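Local coordinates for protein cytochrome c'' (Methylophilus methylotrophus, PDB 1GU2) that carries a covalently bound heme c with two axial protein ligands on its iron and probably serves in electron transfer, at residues K11-A16 against P21-P26; I33-K38 against I113-T118; G101-C104 against E108-N111. All blocks are in the same frame, centred on the assembly; numbering follows the deposited sequence.

In the fold
Helix 106-118 runs through contacts 2 and 3 and is touched by contact 1, where the side chains of T13 and Y23 meet A110. Contact 1 is the most peripheral, about 16 Å from the chain centre, and is plain packing of T13 and A16 on Y23, P26 and the loop backbone, with no hydrogen bond across it. Contact 2 is buried, about 6 Å from the centre, and joins two aromatic rings near the heme attachment site. Contact 3 is partly buried and differs in chemistry, since it closes a short interhelical connection with a salt bridge. F34 of the heme pocket touches both C104 and E108, linking contacts 2 and 3.

Contact 1. Residues K11-A16 against P21-P26; sequences KYTNIA and PMYEAP
The hydroxyl OG1 of T13 is hydrogen-bonded to V9 O, one turn back in helix 2-19, and lies against the ring of P26. OG1 is 3.5 Å from P26 CD and 3.6 Å from P26 CG. No hydrogen bond crosses between 11-16 and 21-26. The two segments meet by packing. With OG1 beside the backbone N of T13 (chi1 -65°), the methyl CG2 stands anti to that N. CG2 of T13 then meets the loop backbone, 3.7 Å from E24 O, and comes obliquely to the Y23 ring, 4.2 Å from CE1. The T13 side chain crosses both Y23 and P26 at about a right angle.

A16, one turn further along the helix, supplies the closest apolar contact. Its CB is 3.5 Å from Y23 CD1 and 3.7 Å from Y23 CE1, approaching the ring obliquely. Y23 has CG anti to its backbone N (chi1 -178°), which turns the ring toward the helix, beside A16 and T13. The phenol end reaches helix 106-118, where Y23 OH is hydrogen-bonded to N111 OD1. Segment 21-26 is the loop in which the chain, after leaving helix 2-19, runs back along it before helix 28-36. The hydroxyls of T13 and Y23 are thus satisfied outside the pair, and the loop rests on the helix by van der Waals packing.

Contact 2. Residues I33-K38 against I113-T118; sequences IFFNRK and IAYLLT
F35 and Y115 join helix 28-36 to helix 106-118 in a cytochrome c-type fold, close to the covalent heme attachment. The aromatic contact is the direct one. CE2 of Y115 lies 3.9 Å from F35 CD2 and 4.1 Å from F35 CG. The ring centroids are 5.9 Å apart and the planes are inclined by 46°, an oblique pairing. Both rings have CG anti to their own backbone N, with chi1 at -177° for F35, which points the two rings toward each other between the helices. The side chains cross at about a right angle. The F35 side chain also touches C49, which binds the heme covalently, and H53, an axial ligand of the iron. F35 further shares a backbone hydrogen bond with A50. The pair thus ties helix 106-118 to the heme-binding segment.

The polar link is indirect. A water accepts from N36 ND2 at 2.8 Å and donates to Y115 OH at 2.7 Å. N36 ND2 is also hydrogen-bonded to K32 O, and Y115 OH to E119 OE2. The phenol oxygen thus has two partners, the water and E119, which fix the position of the phenol end.

Within 113-118, Y115 O accepts twice, from T118 N at 2.9 Å and from T118 OG1 at 2.7 Å, the hydroxyl meeting a lone pair in the carbonyl plane.

Contact 3. Residues G101-C104 against E108-N111; sequences GADC and EKAN
D103 has CG anti to its backbone N (chi1 -158°), and K109 has CG beside its own N (chi1 -66°) with an extended chain beyond. These torsions bring the carboxylate and the ammonium together in the short connection between helix 85-100 and helix 106-118 of this cytochrome c-type fold. They form a salt bridge. K109 NZ donates to D103 OD1 at 3.0 Å, on the syn side and 26° out of the carboxylate plane. A weak second bond runs from K109 NZ to D103 OD2 at 3.1 Å. The two side chains cross at about a right angle. T93 of helix 85-100 joins the pair: its OG1 is hydrogen-bonded to D103 OD2 and weakly to K109 NZ. The charges probably stabilise each other, and the carboxylate is held at both oxygens.

A weak, strongly bent bond from C104 N at 2.8 Å also reaches D103 OD1. C104 is bonded to C96 in a disulfide, and C96 directly follows H95, an axial ligand of the heme iron. The disulfide thus fixes this connection to helix 85-100 close to the ligand. The aliphatic part of K109 lies along C104, with CG 4.0 Å from C104 CB and CE 3.4 Å from C104 O.

E108 covers C104 from another direction. Its carboxylate turns back to the start of the helix, where OE1 is hydrogen-bonded to S105 N, as in one half of a capping box. F34 of the heme pocket touches both E108 and C104. The E108 chain is extended beyond CG, and its OE1 comes to rest 3.4 Å from C104 CA and 3.7 Å from C104 CB.

Contact 1. Residues K11-A16 against P21-P26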
loop_
_atom_site.group_PDB
_atom_site.type_symbol
_atom_site.label_atom_id
_atom_site.label_comp_id
_atom_site.label_asym_id
_atom_site.label_seq_id
_atom_site.Cartn_x
_atom_site.Cartn_y
_atom_site.Cartn_z
ATOM N N LYS A 11 4.387 12.119 6.735
ATOM C CA LYS A 11 3.604 13.062 5.945
ATOM C C LYS A 11 2.132 12.688 5.972
ATOM O O LYS A 11 1.256 13.500 6.304
ATOM C CB LYS A 11 4.123 13.145 4.499
ATOM C CG LYS A 11 3.331 14.089 3.639
ATOM C CD LYS A 11 3.861 14.225 2.227
ATOM C CE LYS A 11 2.901 15.048 1.378
ATOM N NZ LYS A 11 3.561 15.320 0.034
ATOM N N TYR A 12 1.809 11.444 5.633
ATOM C CA TYR A 12 0.408 11.041 5.602
ATOM C C TYR A 12 -0.202 10.974 7.002
ATOM O O TYR A 12 -1.412 11.246 7.169
ATOM C CB TYR A 12 0.237 9.699 4.890
ATOM C CG TYR A 12 0.518 9.766 3.401
ATOM C CD1 TYR A 12 -0.077 10.678 2.580
ATOM C CD2 TYR A 12 1.398 8.851 2.839
ATOM C CE1 TYR A 12 0.202 10.714 1.199
ATOM C CE2 TYR A 12 1.669 8.885 1.465
ATOM C CZ TYR A 12 1.083 9.811 0.670
ATOM O OH TYR A 12 1.368 9.816 -0.674
ATOM N N THR A 13 0.607 10.652 8.014
ATOM C CA THR A 13 0.056 10.678 9.383
ATOM C C THR A 13 -0.386 12.066 9.768
ATOM O O THR A 13 -1.483 12.254 10.348
ATOM C CB THR A 13 1.122 10.202 10.371
ATOM O OG1 THR A 13 1.423 8.805 10.110
ATOM C CG2 THR A 13 0.581 10.329 11.789
ATOM N N ASN A 14 0.442 13.056 9.452
ATOM C CA ASN A 14 0.089 14.420 9.839
ATOM C C ASN A 14 -1.121 14.916 9.061
ATOM O O ASN A 14 -1.986 15.599 9.661
ATOM C CB ASN A 14 1.324 15.304 9.667
ATOM C CG ASN A 14 2.412 14.934 10.661
ATOM O OD1 ASN A 14 2.170 14.358 11.733
ATOM N ND2 ASN A 14 3.621 15.289 10.252
ATOM N N ILE A 15 -1.242 14.605 7.757
ATOM C CA ILE A 15 -2.442 14.960 6.998
ATOM C C ILE A 15 -3.668 14.289 7.606
ATOM O O ILE A 15 -4.726 14.910 7.771
ATOM C CB ILE A 15 -2.249 14.585 5.534
ATOM C CG1 ILE A 15 -1.161 15.441 4.861
ATOM C CG2 ILE A 15 -3.568 14.668 4.781
ATOM C CD1 ILE A 15 -0.679 14.967 3.508
ATOM N N ALA A 16 -3.562 12.992 7.944
ATOM C CA ALA A 16 -4.682 12.236 8.509
ATOM C C ALA A 16 -5.111 12.801 9.851
ATOM O O ALA A 16 -6.315 12.941 10.106
ATOM C CB ALA A 16 -4.262 10.765 8.660
ATOM N N PRO A 21 -9.034 13.882 13.797
ATOM C CA PRO A 21 -8.207 14.089 14.983
ATOM C C PRO A 21 -8.002 12.884 15.896
ATOM O O PRO A 21 -6.963 12.792 16.589
ATOM C CB PRO A 21 -8.976 15.208 15.709
ATOM C CG PRO A 21 -9.604 16.003 14.605
ATOM C CD PRO A 21 -10.064 14.933 13.681
ATOM N N MET A 22 -8.935 11.919 15.918
ATOM C CA MET A 22 -8.705 10.733 16.736
ATOM C C MET A 22 -7.598 9.858 16.182
ATOM O O MET A 22 -7.057 9.027 16.915
ATOM C CB MET A 22 -10.025 9.969 16.914
ATOM C CG MET A 22 -11.010 10.770 17.882
ATOM S SD MET A 22 -12.412 9.755 18.081
ATOM C CE MET A 22 -11.709 8.485 19.138
ATOM N N TYR A 23 -7.231 10.025 14.918
ATOM C CA TYR A 23 -6.095 9.285 14.367
ATOM C C TYR A 23 -4.827 9.978 14.737
ATOM O O TYR A 23 -4.645 11.164 14.362
ATOM C CB TYR A 23 -6.235 9.195 12.855
ATOM C CG TYR A 23 -5.129 8.418 12.188
ATOM C CD1 TYR A 23 -4.002 9.023 11.662
ATOM C CD2 TYR A 23 -5.201 7.050 12.056
ATOM C CE1 TYR A 23 -2.994 8.309 11.059
ATOM C CE2 TYR A 23 -4.216 6.299 11.448
ATOM C CZ TYR A 23 -3.116 6.953 10.947
ATOM O OH TYR A 23 -2.095 6.271 10.313
ATOM N N GLU A 24 -3.948 9.304 15.424
ATOM C CA GLU A 24 -2.725 9.919 15.964
ATOM C C GLU A 24 -1.417 9.356 15.454
ATOM O O GLU A 24 -0.415 10.074 15.379
ATOM C CB GLU A 24 -2.721 9.768 17.500
ATOM C CG GLU A 24 -3.821 10.681 18.066
ATOM C CD GLU A 24 -3.904 10.654 19.571
ATOM O OE1 GLU A 24 -3.242 9.846 20.240
ATOM O OE2 GLU A 24 -4.688 11.474 20.059
ATOM N N ALA A 25 -1.408 8.075 15.104
ATOM C CA ALA A 25 -0.196 7.362 14.715
ATOM C C ALA A 25 -0.585 6.176 13.878
ATOM O O ALA A 25 -1.674 5.639 13.999
ATOM C CB ALA A 25 0.550 6.931 15.973
ATOM N N PRO A 26 0.316 5.738 13.017
ATOM C CA PRO A 26 0.022 4.545 12.194
ATOM C C PRO A 26 -0.245 3.267 12.963
ATOM O O PRO A 26 0.353 2.987 14.017
ATOM C CB PRO A 26 1.318 4.344 11.403
ATOM C CG PRO A 26 2.071 5.588 11.468
ATOM C CD PRO A 26 1.593 6.366 12.674
#

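Contact 2. Residues I33-K38 against I113-T118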
loop_
_atom_site.group_PDB
_atom_site.type_symbol
_atom_site.label_atom_id
_atom_site.label_comp_id
_atom_site.label_asym_id
_atom_site.label_seq_id
_atom_site.Cartn_x
_atom_site.Cartn_y
_atom_site.Cartn_z
ATOM N N ILE A 33 -4.596 -5.413 7.597
ATOM C CA ILE A 33 -5.991 -5.753 7.326
ATOM C C ILE A 33 -6.447 -5.104 6.045
ATOM O O ILE A 33 -7.124 -5.780 5.252
ATOM C CB ILE A 33 -6.864 -5.338 8.514
ATOM C CG1 ILE A 33 -6.642 -6.207 9.739
ATOM C CG2 ILE A 33 -8.344 -5.309 8.102
ATOM C CD1 ILE A 33 -7.230 -5.679 11.026
ATOM N N PHE A 34 -6.094 -3.859 5.802
ATOM C CA PHE A 34 -6.458 -3.153 4.586
ATOM C C PHE A 34 -5.915 -3.904 3.369
ATOM O O PHE A 34 -6.590 -4.077 2.362
ATOM C CB PHE A 34 -5.893 -1.745 4.675
ATOM C CG PHE A 34 -5.890 -0.940 3.394
ATOM C CD1 PHE A 34 -4.719 -0.889 2.626
ATOM C CD2 PHE A 34 -7.021 -0.252 2.986
ATOM C CE1 PHE A 34 -4.657 -0.123 1.482
ATOM C CE2 PHE A 34 -6.961 0.523 1.827
ATOM C CZ PHE A 34 -5.790 0.539 1.102
ATOM N N PHE A 35 -4.681 -4.385 3.426
ATOM C CA PHE A 35 -4.011 -5.072 2.306
ATOM C C PHE A 35 -4.672 -6.391 1.952
ATOM O O PHE A 35 -4.708 -6.749 0.774
ATOM C CB PHE A 35 -2.537 -5.261 2.691
ATOM C CG PHE A 35 -1.661 -5.896 1.648
ATOM C CD1 PHE A 35 -1.363 -5.255 0.442
ATOM C CD2 PHE A 35 -1.123 -7.165 1.855
ATOM C CE1 PHE A 35 -0.566 -5.861 -0.526
ATOM C CE2 PHE A 35 -0.307 -7.786 0.911
ATOM C CZ PHE A 35 -0.036 -7.123 -0.282
ATOM N N ASN A 36 -5.177 -7.099 2.963
ATOM C CA ASN A 36 -5.787 -8.412 2.764
ATOM C C ASN A 36 -7.284 -8.409 2.666
ATOM O O ASN A 36 -7.885 -9.437 2.330
ATOM C CB ASN A 36 -5.341 -9.360 3.897
ATOM C CG ASN A 36 -3.866 -9.689 3.759
ATOM O OD1 ASN A 36 -3.466 -10.528 2.974
ATOM N ND2 ASN A 36 -3.029 -9.021 4.572
ATOM N N ARG A 37 -7.944 -7.307 2.965
ATOM C CA ARG A 37 -9.404 -7.297 3.064
ATOM C C ARG A 37 -10.049 -7.529 1.730
ATOM O O ARG A 37 -9.688 -6.903 0.745
ATOM C CB ARG A 37 -9.866 -5.937 3.615
ATOM C CG ARG A 37 -11.395 -5.837 3.621
ATOM C CD ARG A 37 -11.910 -4.496 4.055
ATOM N NE ARG A 37 -11.127 -3.726 4.936
ATOM C CZ ARG A 37 -10.432 -2.700 5.358
ATOM N NH1 ARG A 37 -9.886 -2.680 6.597
ATOM N NH2 ARG A 37 -10.195 -1.610 4.619
ATOM N N LYS A 38 -11.063 -8.422 1.671
ATOM C CA LYS A 38 -11.797 -8.633 0.465
ATOM C C LYS A 38 -12.853 -7.565 0.333
ATOM O O LYS A 38 -13.737 -7.418 1.179
ATOM C CB LYS A 38 -12.454 -10.006 0.476
ATOM C CG LYS A 38 -11.411 -11.113 0.276
ATOM C CD LYS A 38 -11.947 -12.488 0.662
ATOM C CE LYS A 38 -10.863 -13.336 1.327
ATOM N NZ LYS A 38 -11.444 -14.057 2.493
ATOM N N ILE A 113 1.863 2.043 4.311
ATOM C CA ILE A 113 3.299 2.187 4.114
ATOM C C ILE A 113 4.035 1.776 5.373
ATOM O O ILE A 113 5.086 1.116 5.297
ATOM C CB ILE A 113 3.669 3.593 3.592
ATOM C CG1 ILE A 113 2.963 3.927 2.272
ATOM C CG2 ILE A 113 5.182 3.707 3.497
ATOM C CD1 ILE A 113 3.152 5.352 1.785
ATOM N N ALA A 114 3.501 2.055 6.549
ATOM C CA ALA A 114 4.109 1.613 7.792
ATOM C C ALA A 114 4.125 0.109 7.811
ATOM O O ALA A 114 5.116 -0.517 8.171
ATOM C CB ALA A 114 3.346 2.171 8.982
ATOM N N TYR A 115 3.042 -0.530 7.390
ATOM C CA TYR A 115 3.024 -2.016 7.293
ATOM C C TYR A 115 4.095 -2.499 6.329
ATOM O O TYR A 115 4.849 -3.459 6.588
ATOM C CB TYR A 115 1.592 -2.466 6.902
ATOM C CG TYR A 115 1.587 -3.895 6.392
ATOM C CD1 TYR A 115 1.960 -4.933 7.229
ATOM C CD2 TYR A 115 1.241 -4.212 5.082
ATOM C CE1 TYR A 115 1.948 -6.244 6.730
ATOM C CE2 TYR A 115 1.226 -5.505 4.562
ATOM C CZ TYR A 115 1.583 -6.500 5.441
ATOM O OH TYR A 115 1.638 -7.785 4.988
ATOM N N LEU A 116 4.246 -1.875 5.154
ATOM C CA LEU A 116 5.310 -2.258 4.201
ATOM C C LEU A 116 6.700 -2.207 4.847
ATOM O O LEU A 116 7.546 -3.077 4.485
ATOM C CB LEU A 116 5.308 -1.368 2.989
ATOM C CG LEU A 116 4.158 -1.487 1.995
ATOM C CD1 LEU A 116 4.405 -0.551 0.814
ATOM C CD2 LEU A 116 3.956 -2.890 1.481
ATOM N N LEU A 117 6.970 -1.265 5.732
ATOM C CA LEU A 117 8.277 -1.138 6.405
ATOM C C LEU A 117 8.553 -2.360 7.271
ATOM O O LEU A 117 9.712 -2.625 7.598
ATOM C CB LEU A 117 8.372 0.121 7.268
ATOM C CG LEU A 117 8.335 1.466 6.552
ATOM C CD1 LEU A 117 8.331 2.635 7.520
ATOM C CD2 LEU A 117 9.476 1.568 5.564
ATOM N N THR A 118 7.539 -3.105 7.663
ATOM C CA THR A 118 7.719 -4.202 8.572
ATOM C C THR A 118 7.863 -5.567 7.873
ATOM O O THR A 118 8.204 -6.545 8.539
ATOM C CB THR A 118 6.539 -4.400 9.560
ATOM O OG1 THR A 118 5.340 -4.835 8.874
ATOM C CG2 THR A 118 6.339 -3.110 10.279
HETATM O O HOH W 1 -0.248 -9.629 4.668
#

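Contact 3. Residues G101-C104 against E108-N111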
loop_
_atom_site.group_PDB
_atom_site.type_symbol
_atom_site.label_atom_id
_atom_site.label_comp_id
_atom_site.label_asym_id
_atom_site.label_seq_id
_atom_site.Cartn_x
_atom_site.Cartn_y
_atom_site.Cartn_z
ATOM N N GLY A 101 -11.754 2.921 -7.045
ATOM C CA GLY A 101 -12.721 3.927 -7.501
ATOM C C GLY A 101 -12.491 5.300 -6.973
ATOM O O GLY A 101 -13.188 6.231 -7.429
ATOM N N ALA A 102 -11.565 5.493 -6.038
ATOM C CA ALA A 102 -11.282 6.759 -5.412
ATOM C C ALA A 102 -9.919 6.660 -4.728
ATOM O O ALA A 102 -9.400 5.561 -4.523
ATOM C CB ALA A 102 -12.344 7.093 -4.368
ATOM N N ASP A 103 -9.376 7.800 -4.336
ATOM C CA ASP A 103 -8.055 7.773 -3.673
ATOM C C ASP A 103 -8.190 7.028 -2.345
ATOM O O ASP A 103 -9.225 6.968 -1.686
ATOM C CB ASP A 103 -7.517 9.177 -3.483
ATOM C CG ASP A 103 -6.004 9.267 -3.322
ATOM O OD1 ASP A 103 -5.333 8.240 -3.269
ATOM O OD2 ASP A 103 -5.446 10.382 -3.241
ATOM N N CYS A 104 -7.055 6.453 -1.918
ATOM C CA CYS A 104 -7.003 5.919 -0.535
ATOM C C CYS A 104 -6.946 7.106 0.397
ATOM O O CYS A 104 -6.452 8.206 0.010
ATOM C CB CYS A 104 -5.756 5.032 -0.407
ATOM S SG CYS A 104 -5.670 3.589 -1.530
ATOM N N GLU A 108 -5.179 5.466 5.579
ATOM C CA GLU A 108 -4.943 4.235 4.911
ATOM C C GLU A 108 -3.538 4.216 4.332
ATOM O O GLU A 108 -2.856 3.191 4.425
ATOM C CB GLU A 108 -5.992 3.987 3.790
ATOM C CG GLU A 108 -7.360 3.651 4.290
ATOM C CD GLU A 108 -8.404 3.543 3.197
ATOM O OE1 GLU A 108 -8.290 4.264 2.167
ATOM O OE2 GLU A 108 -9.340 2.704 3.375
ATOM N N LYS A 109 -3.079 5.309 3.743
ATOM C CA LYS A 109 -1.734 5.345 3.148
ATOM C C LYS A 109 -0.664 5.274 4.217
ATOM O O LYS A 109 0.315 4.543 4.097
ATOM C CB LYS A 109 -1.578 6.621 2.290
ATOM C CG LYS A 109 -2.468 6.670 1.057
ATOM C CD LYS A 109 -2.201 7.951 0.244
ATOM C CE LYS A 109 -3.151 7.958 -0.935
ATOM N NZ LYS A 109 -3.021 9.220 -1.712
ATOM N N ALA A 110 -0.821 6.026 5.318
ATOM C CA ALA A 110 0.138 5.944 6.400
ATOM C C ALA A 110 0.214 4.544 6.978
ATOM O O ALA A 110 1.295 3.984 7.211
ATOM C CB ALA A 110 -0.251 6.937 7.477
ATOM N N ASN A 111 -0.938 3.913 7.253
ATOM C CA ASN A 111 -0.964 2.600 7.845
ATOM C C ASN A 111 -0.363 1.561 6.897
ATOM O O ASN A 111 0.372 0.662 7.326
ATOM C CB ASN A 111 -2.411 2.153 8.178
ATOM C CG ASN A 111 -3.047 2.872 9.347
ATOM O OD1 ASN A 111 -2.360 3.537 10.130
ATOM N ND2 ASN A 111 -4.358 2.710 9.472
#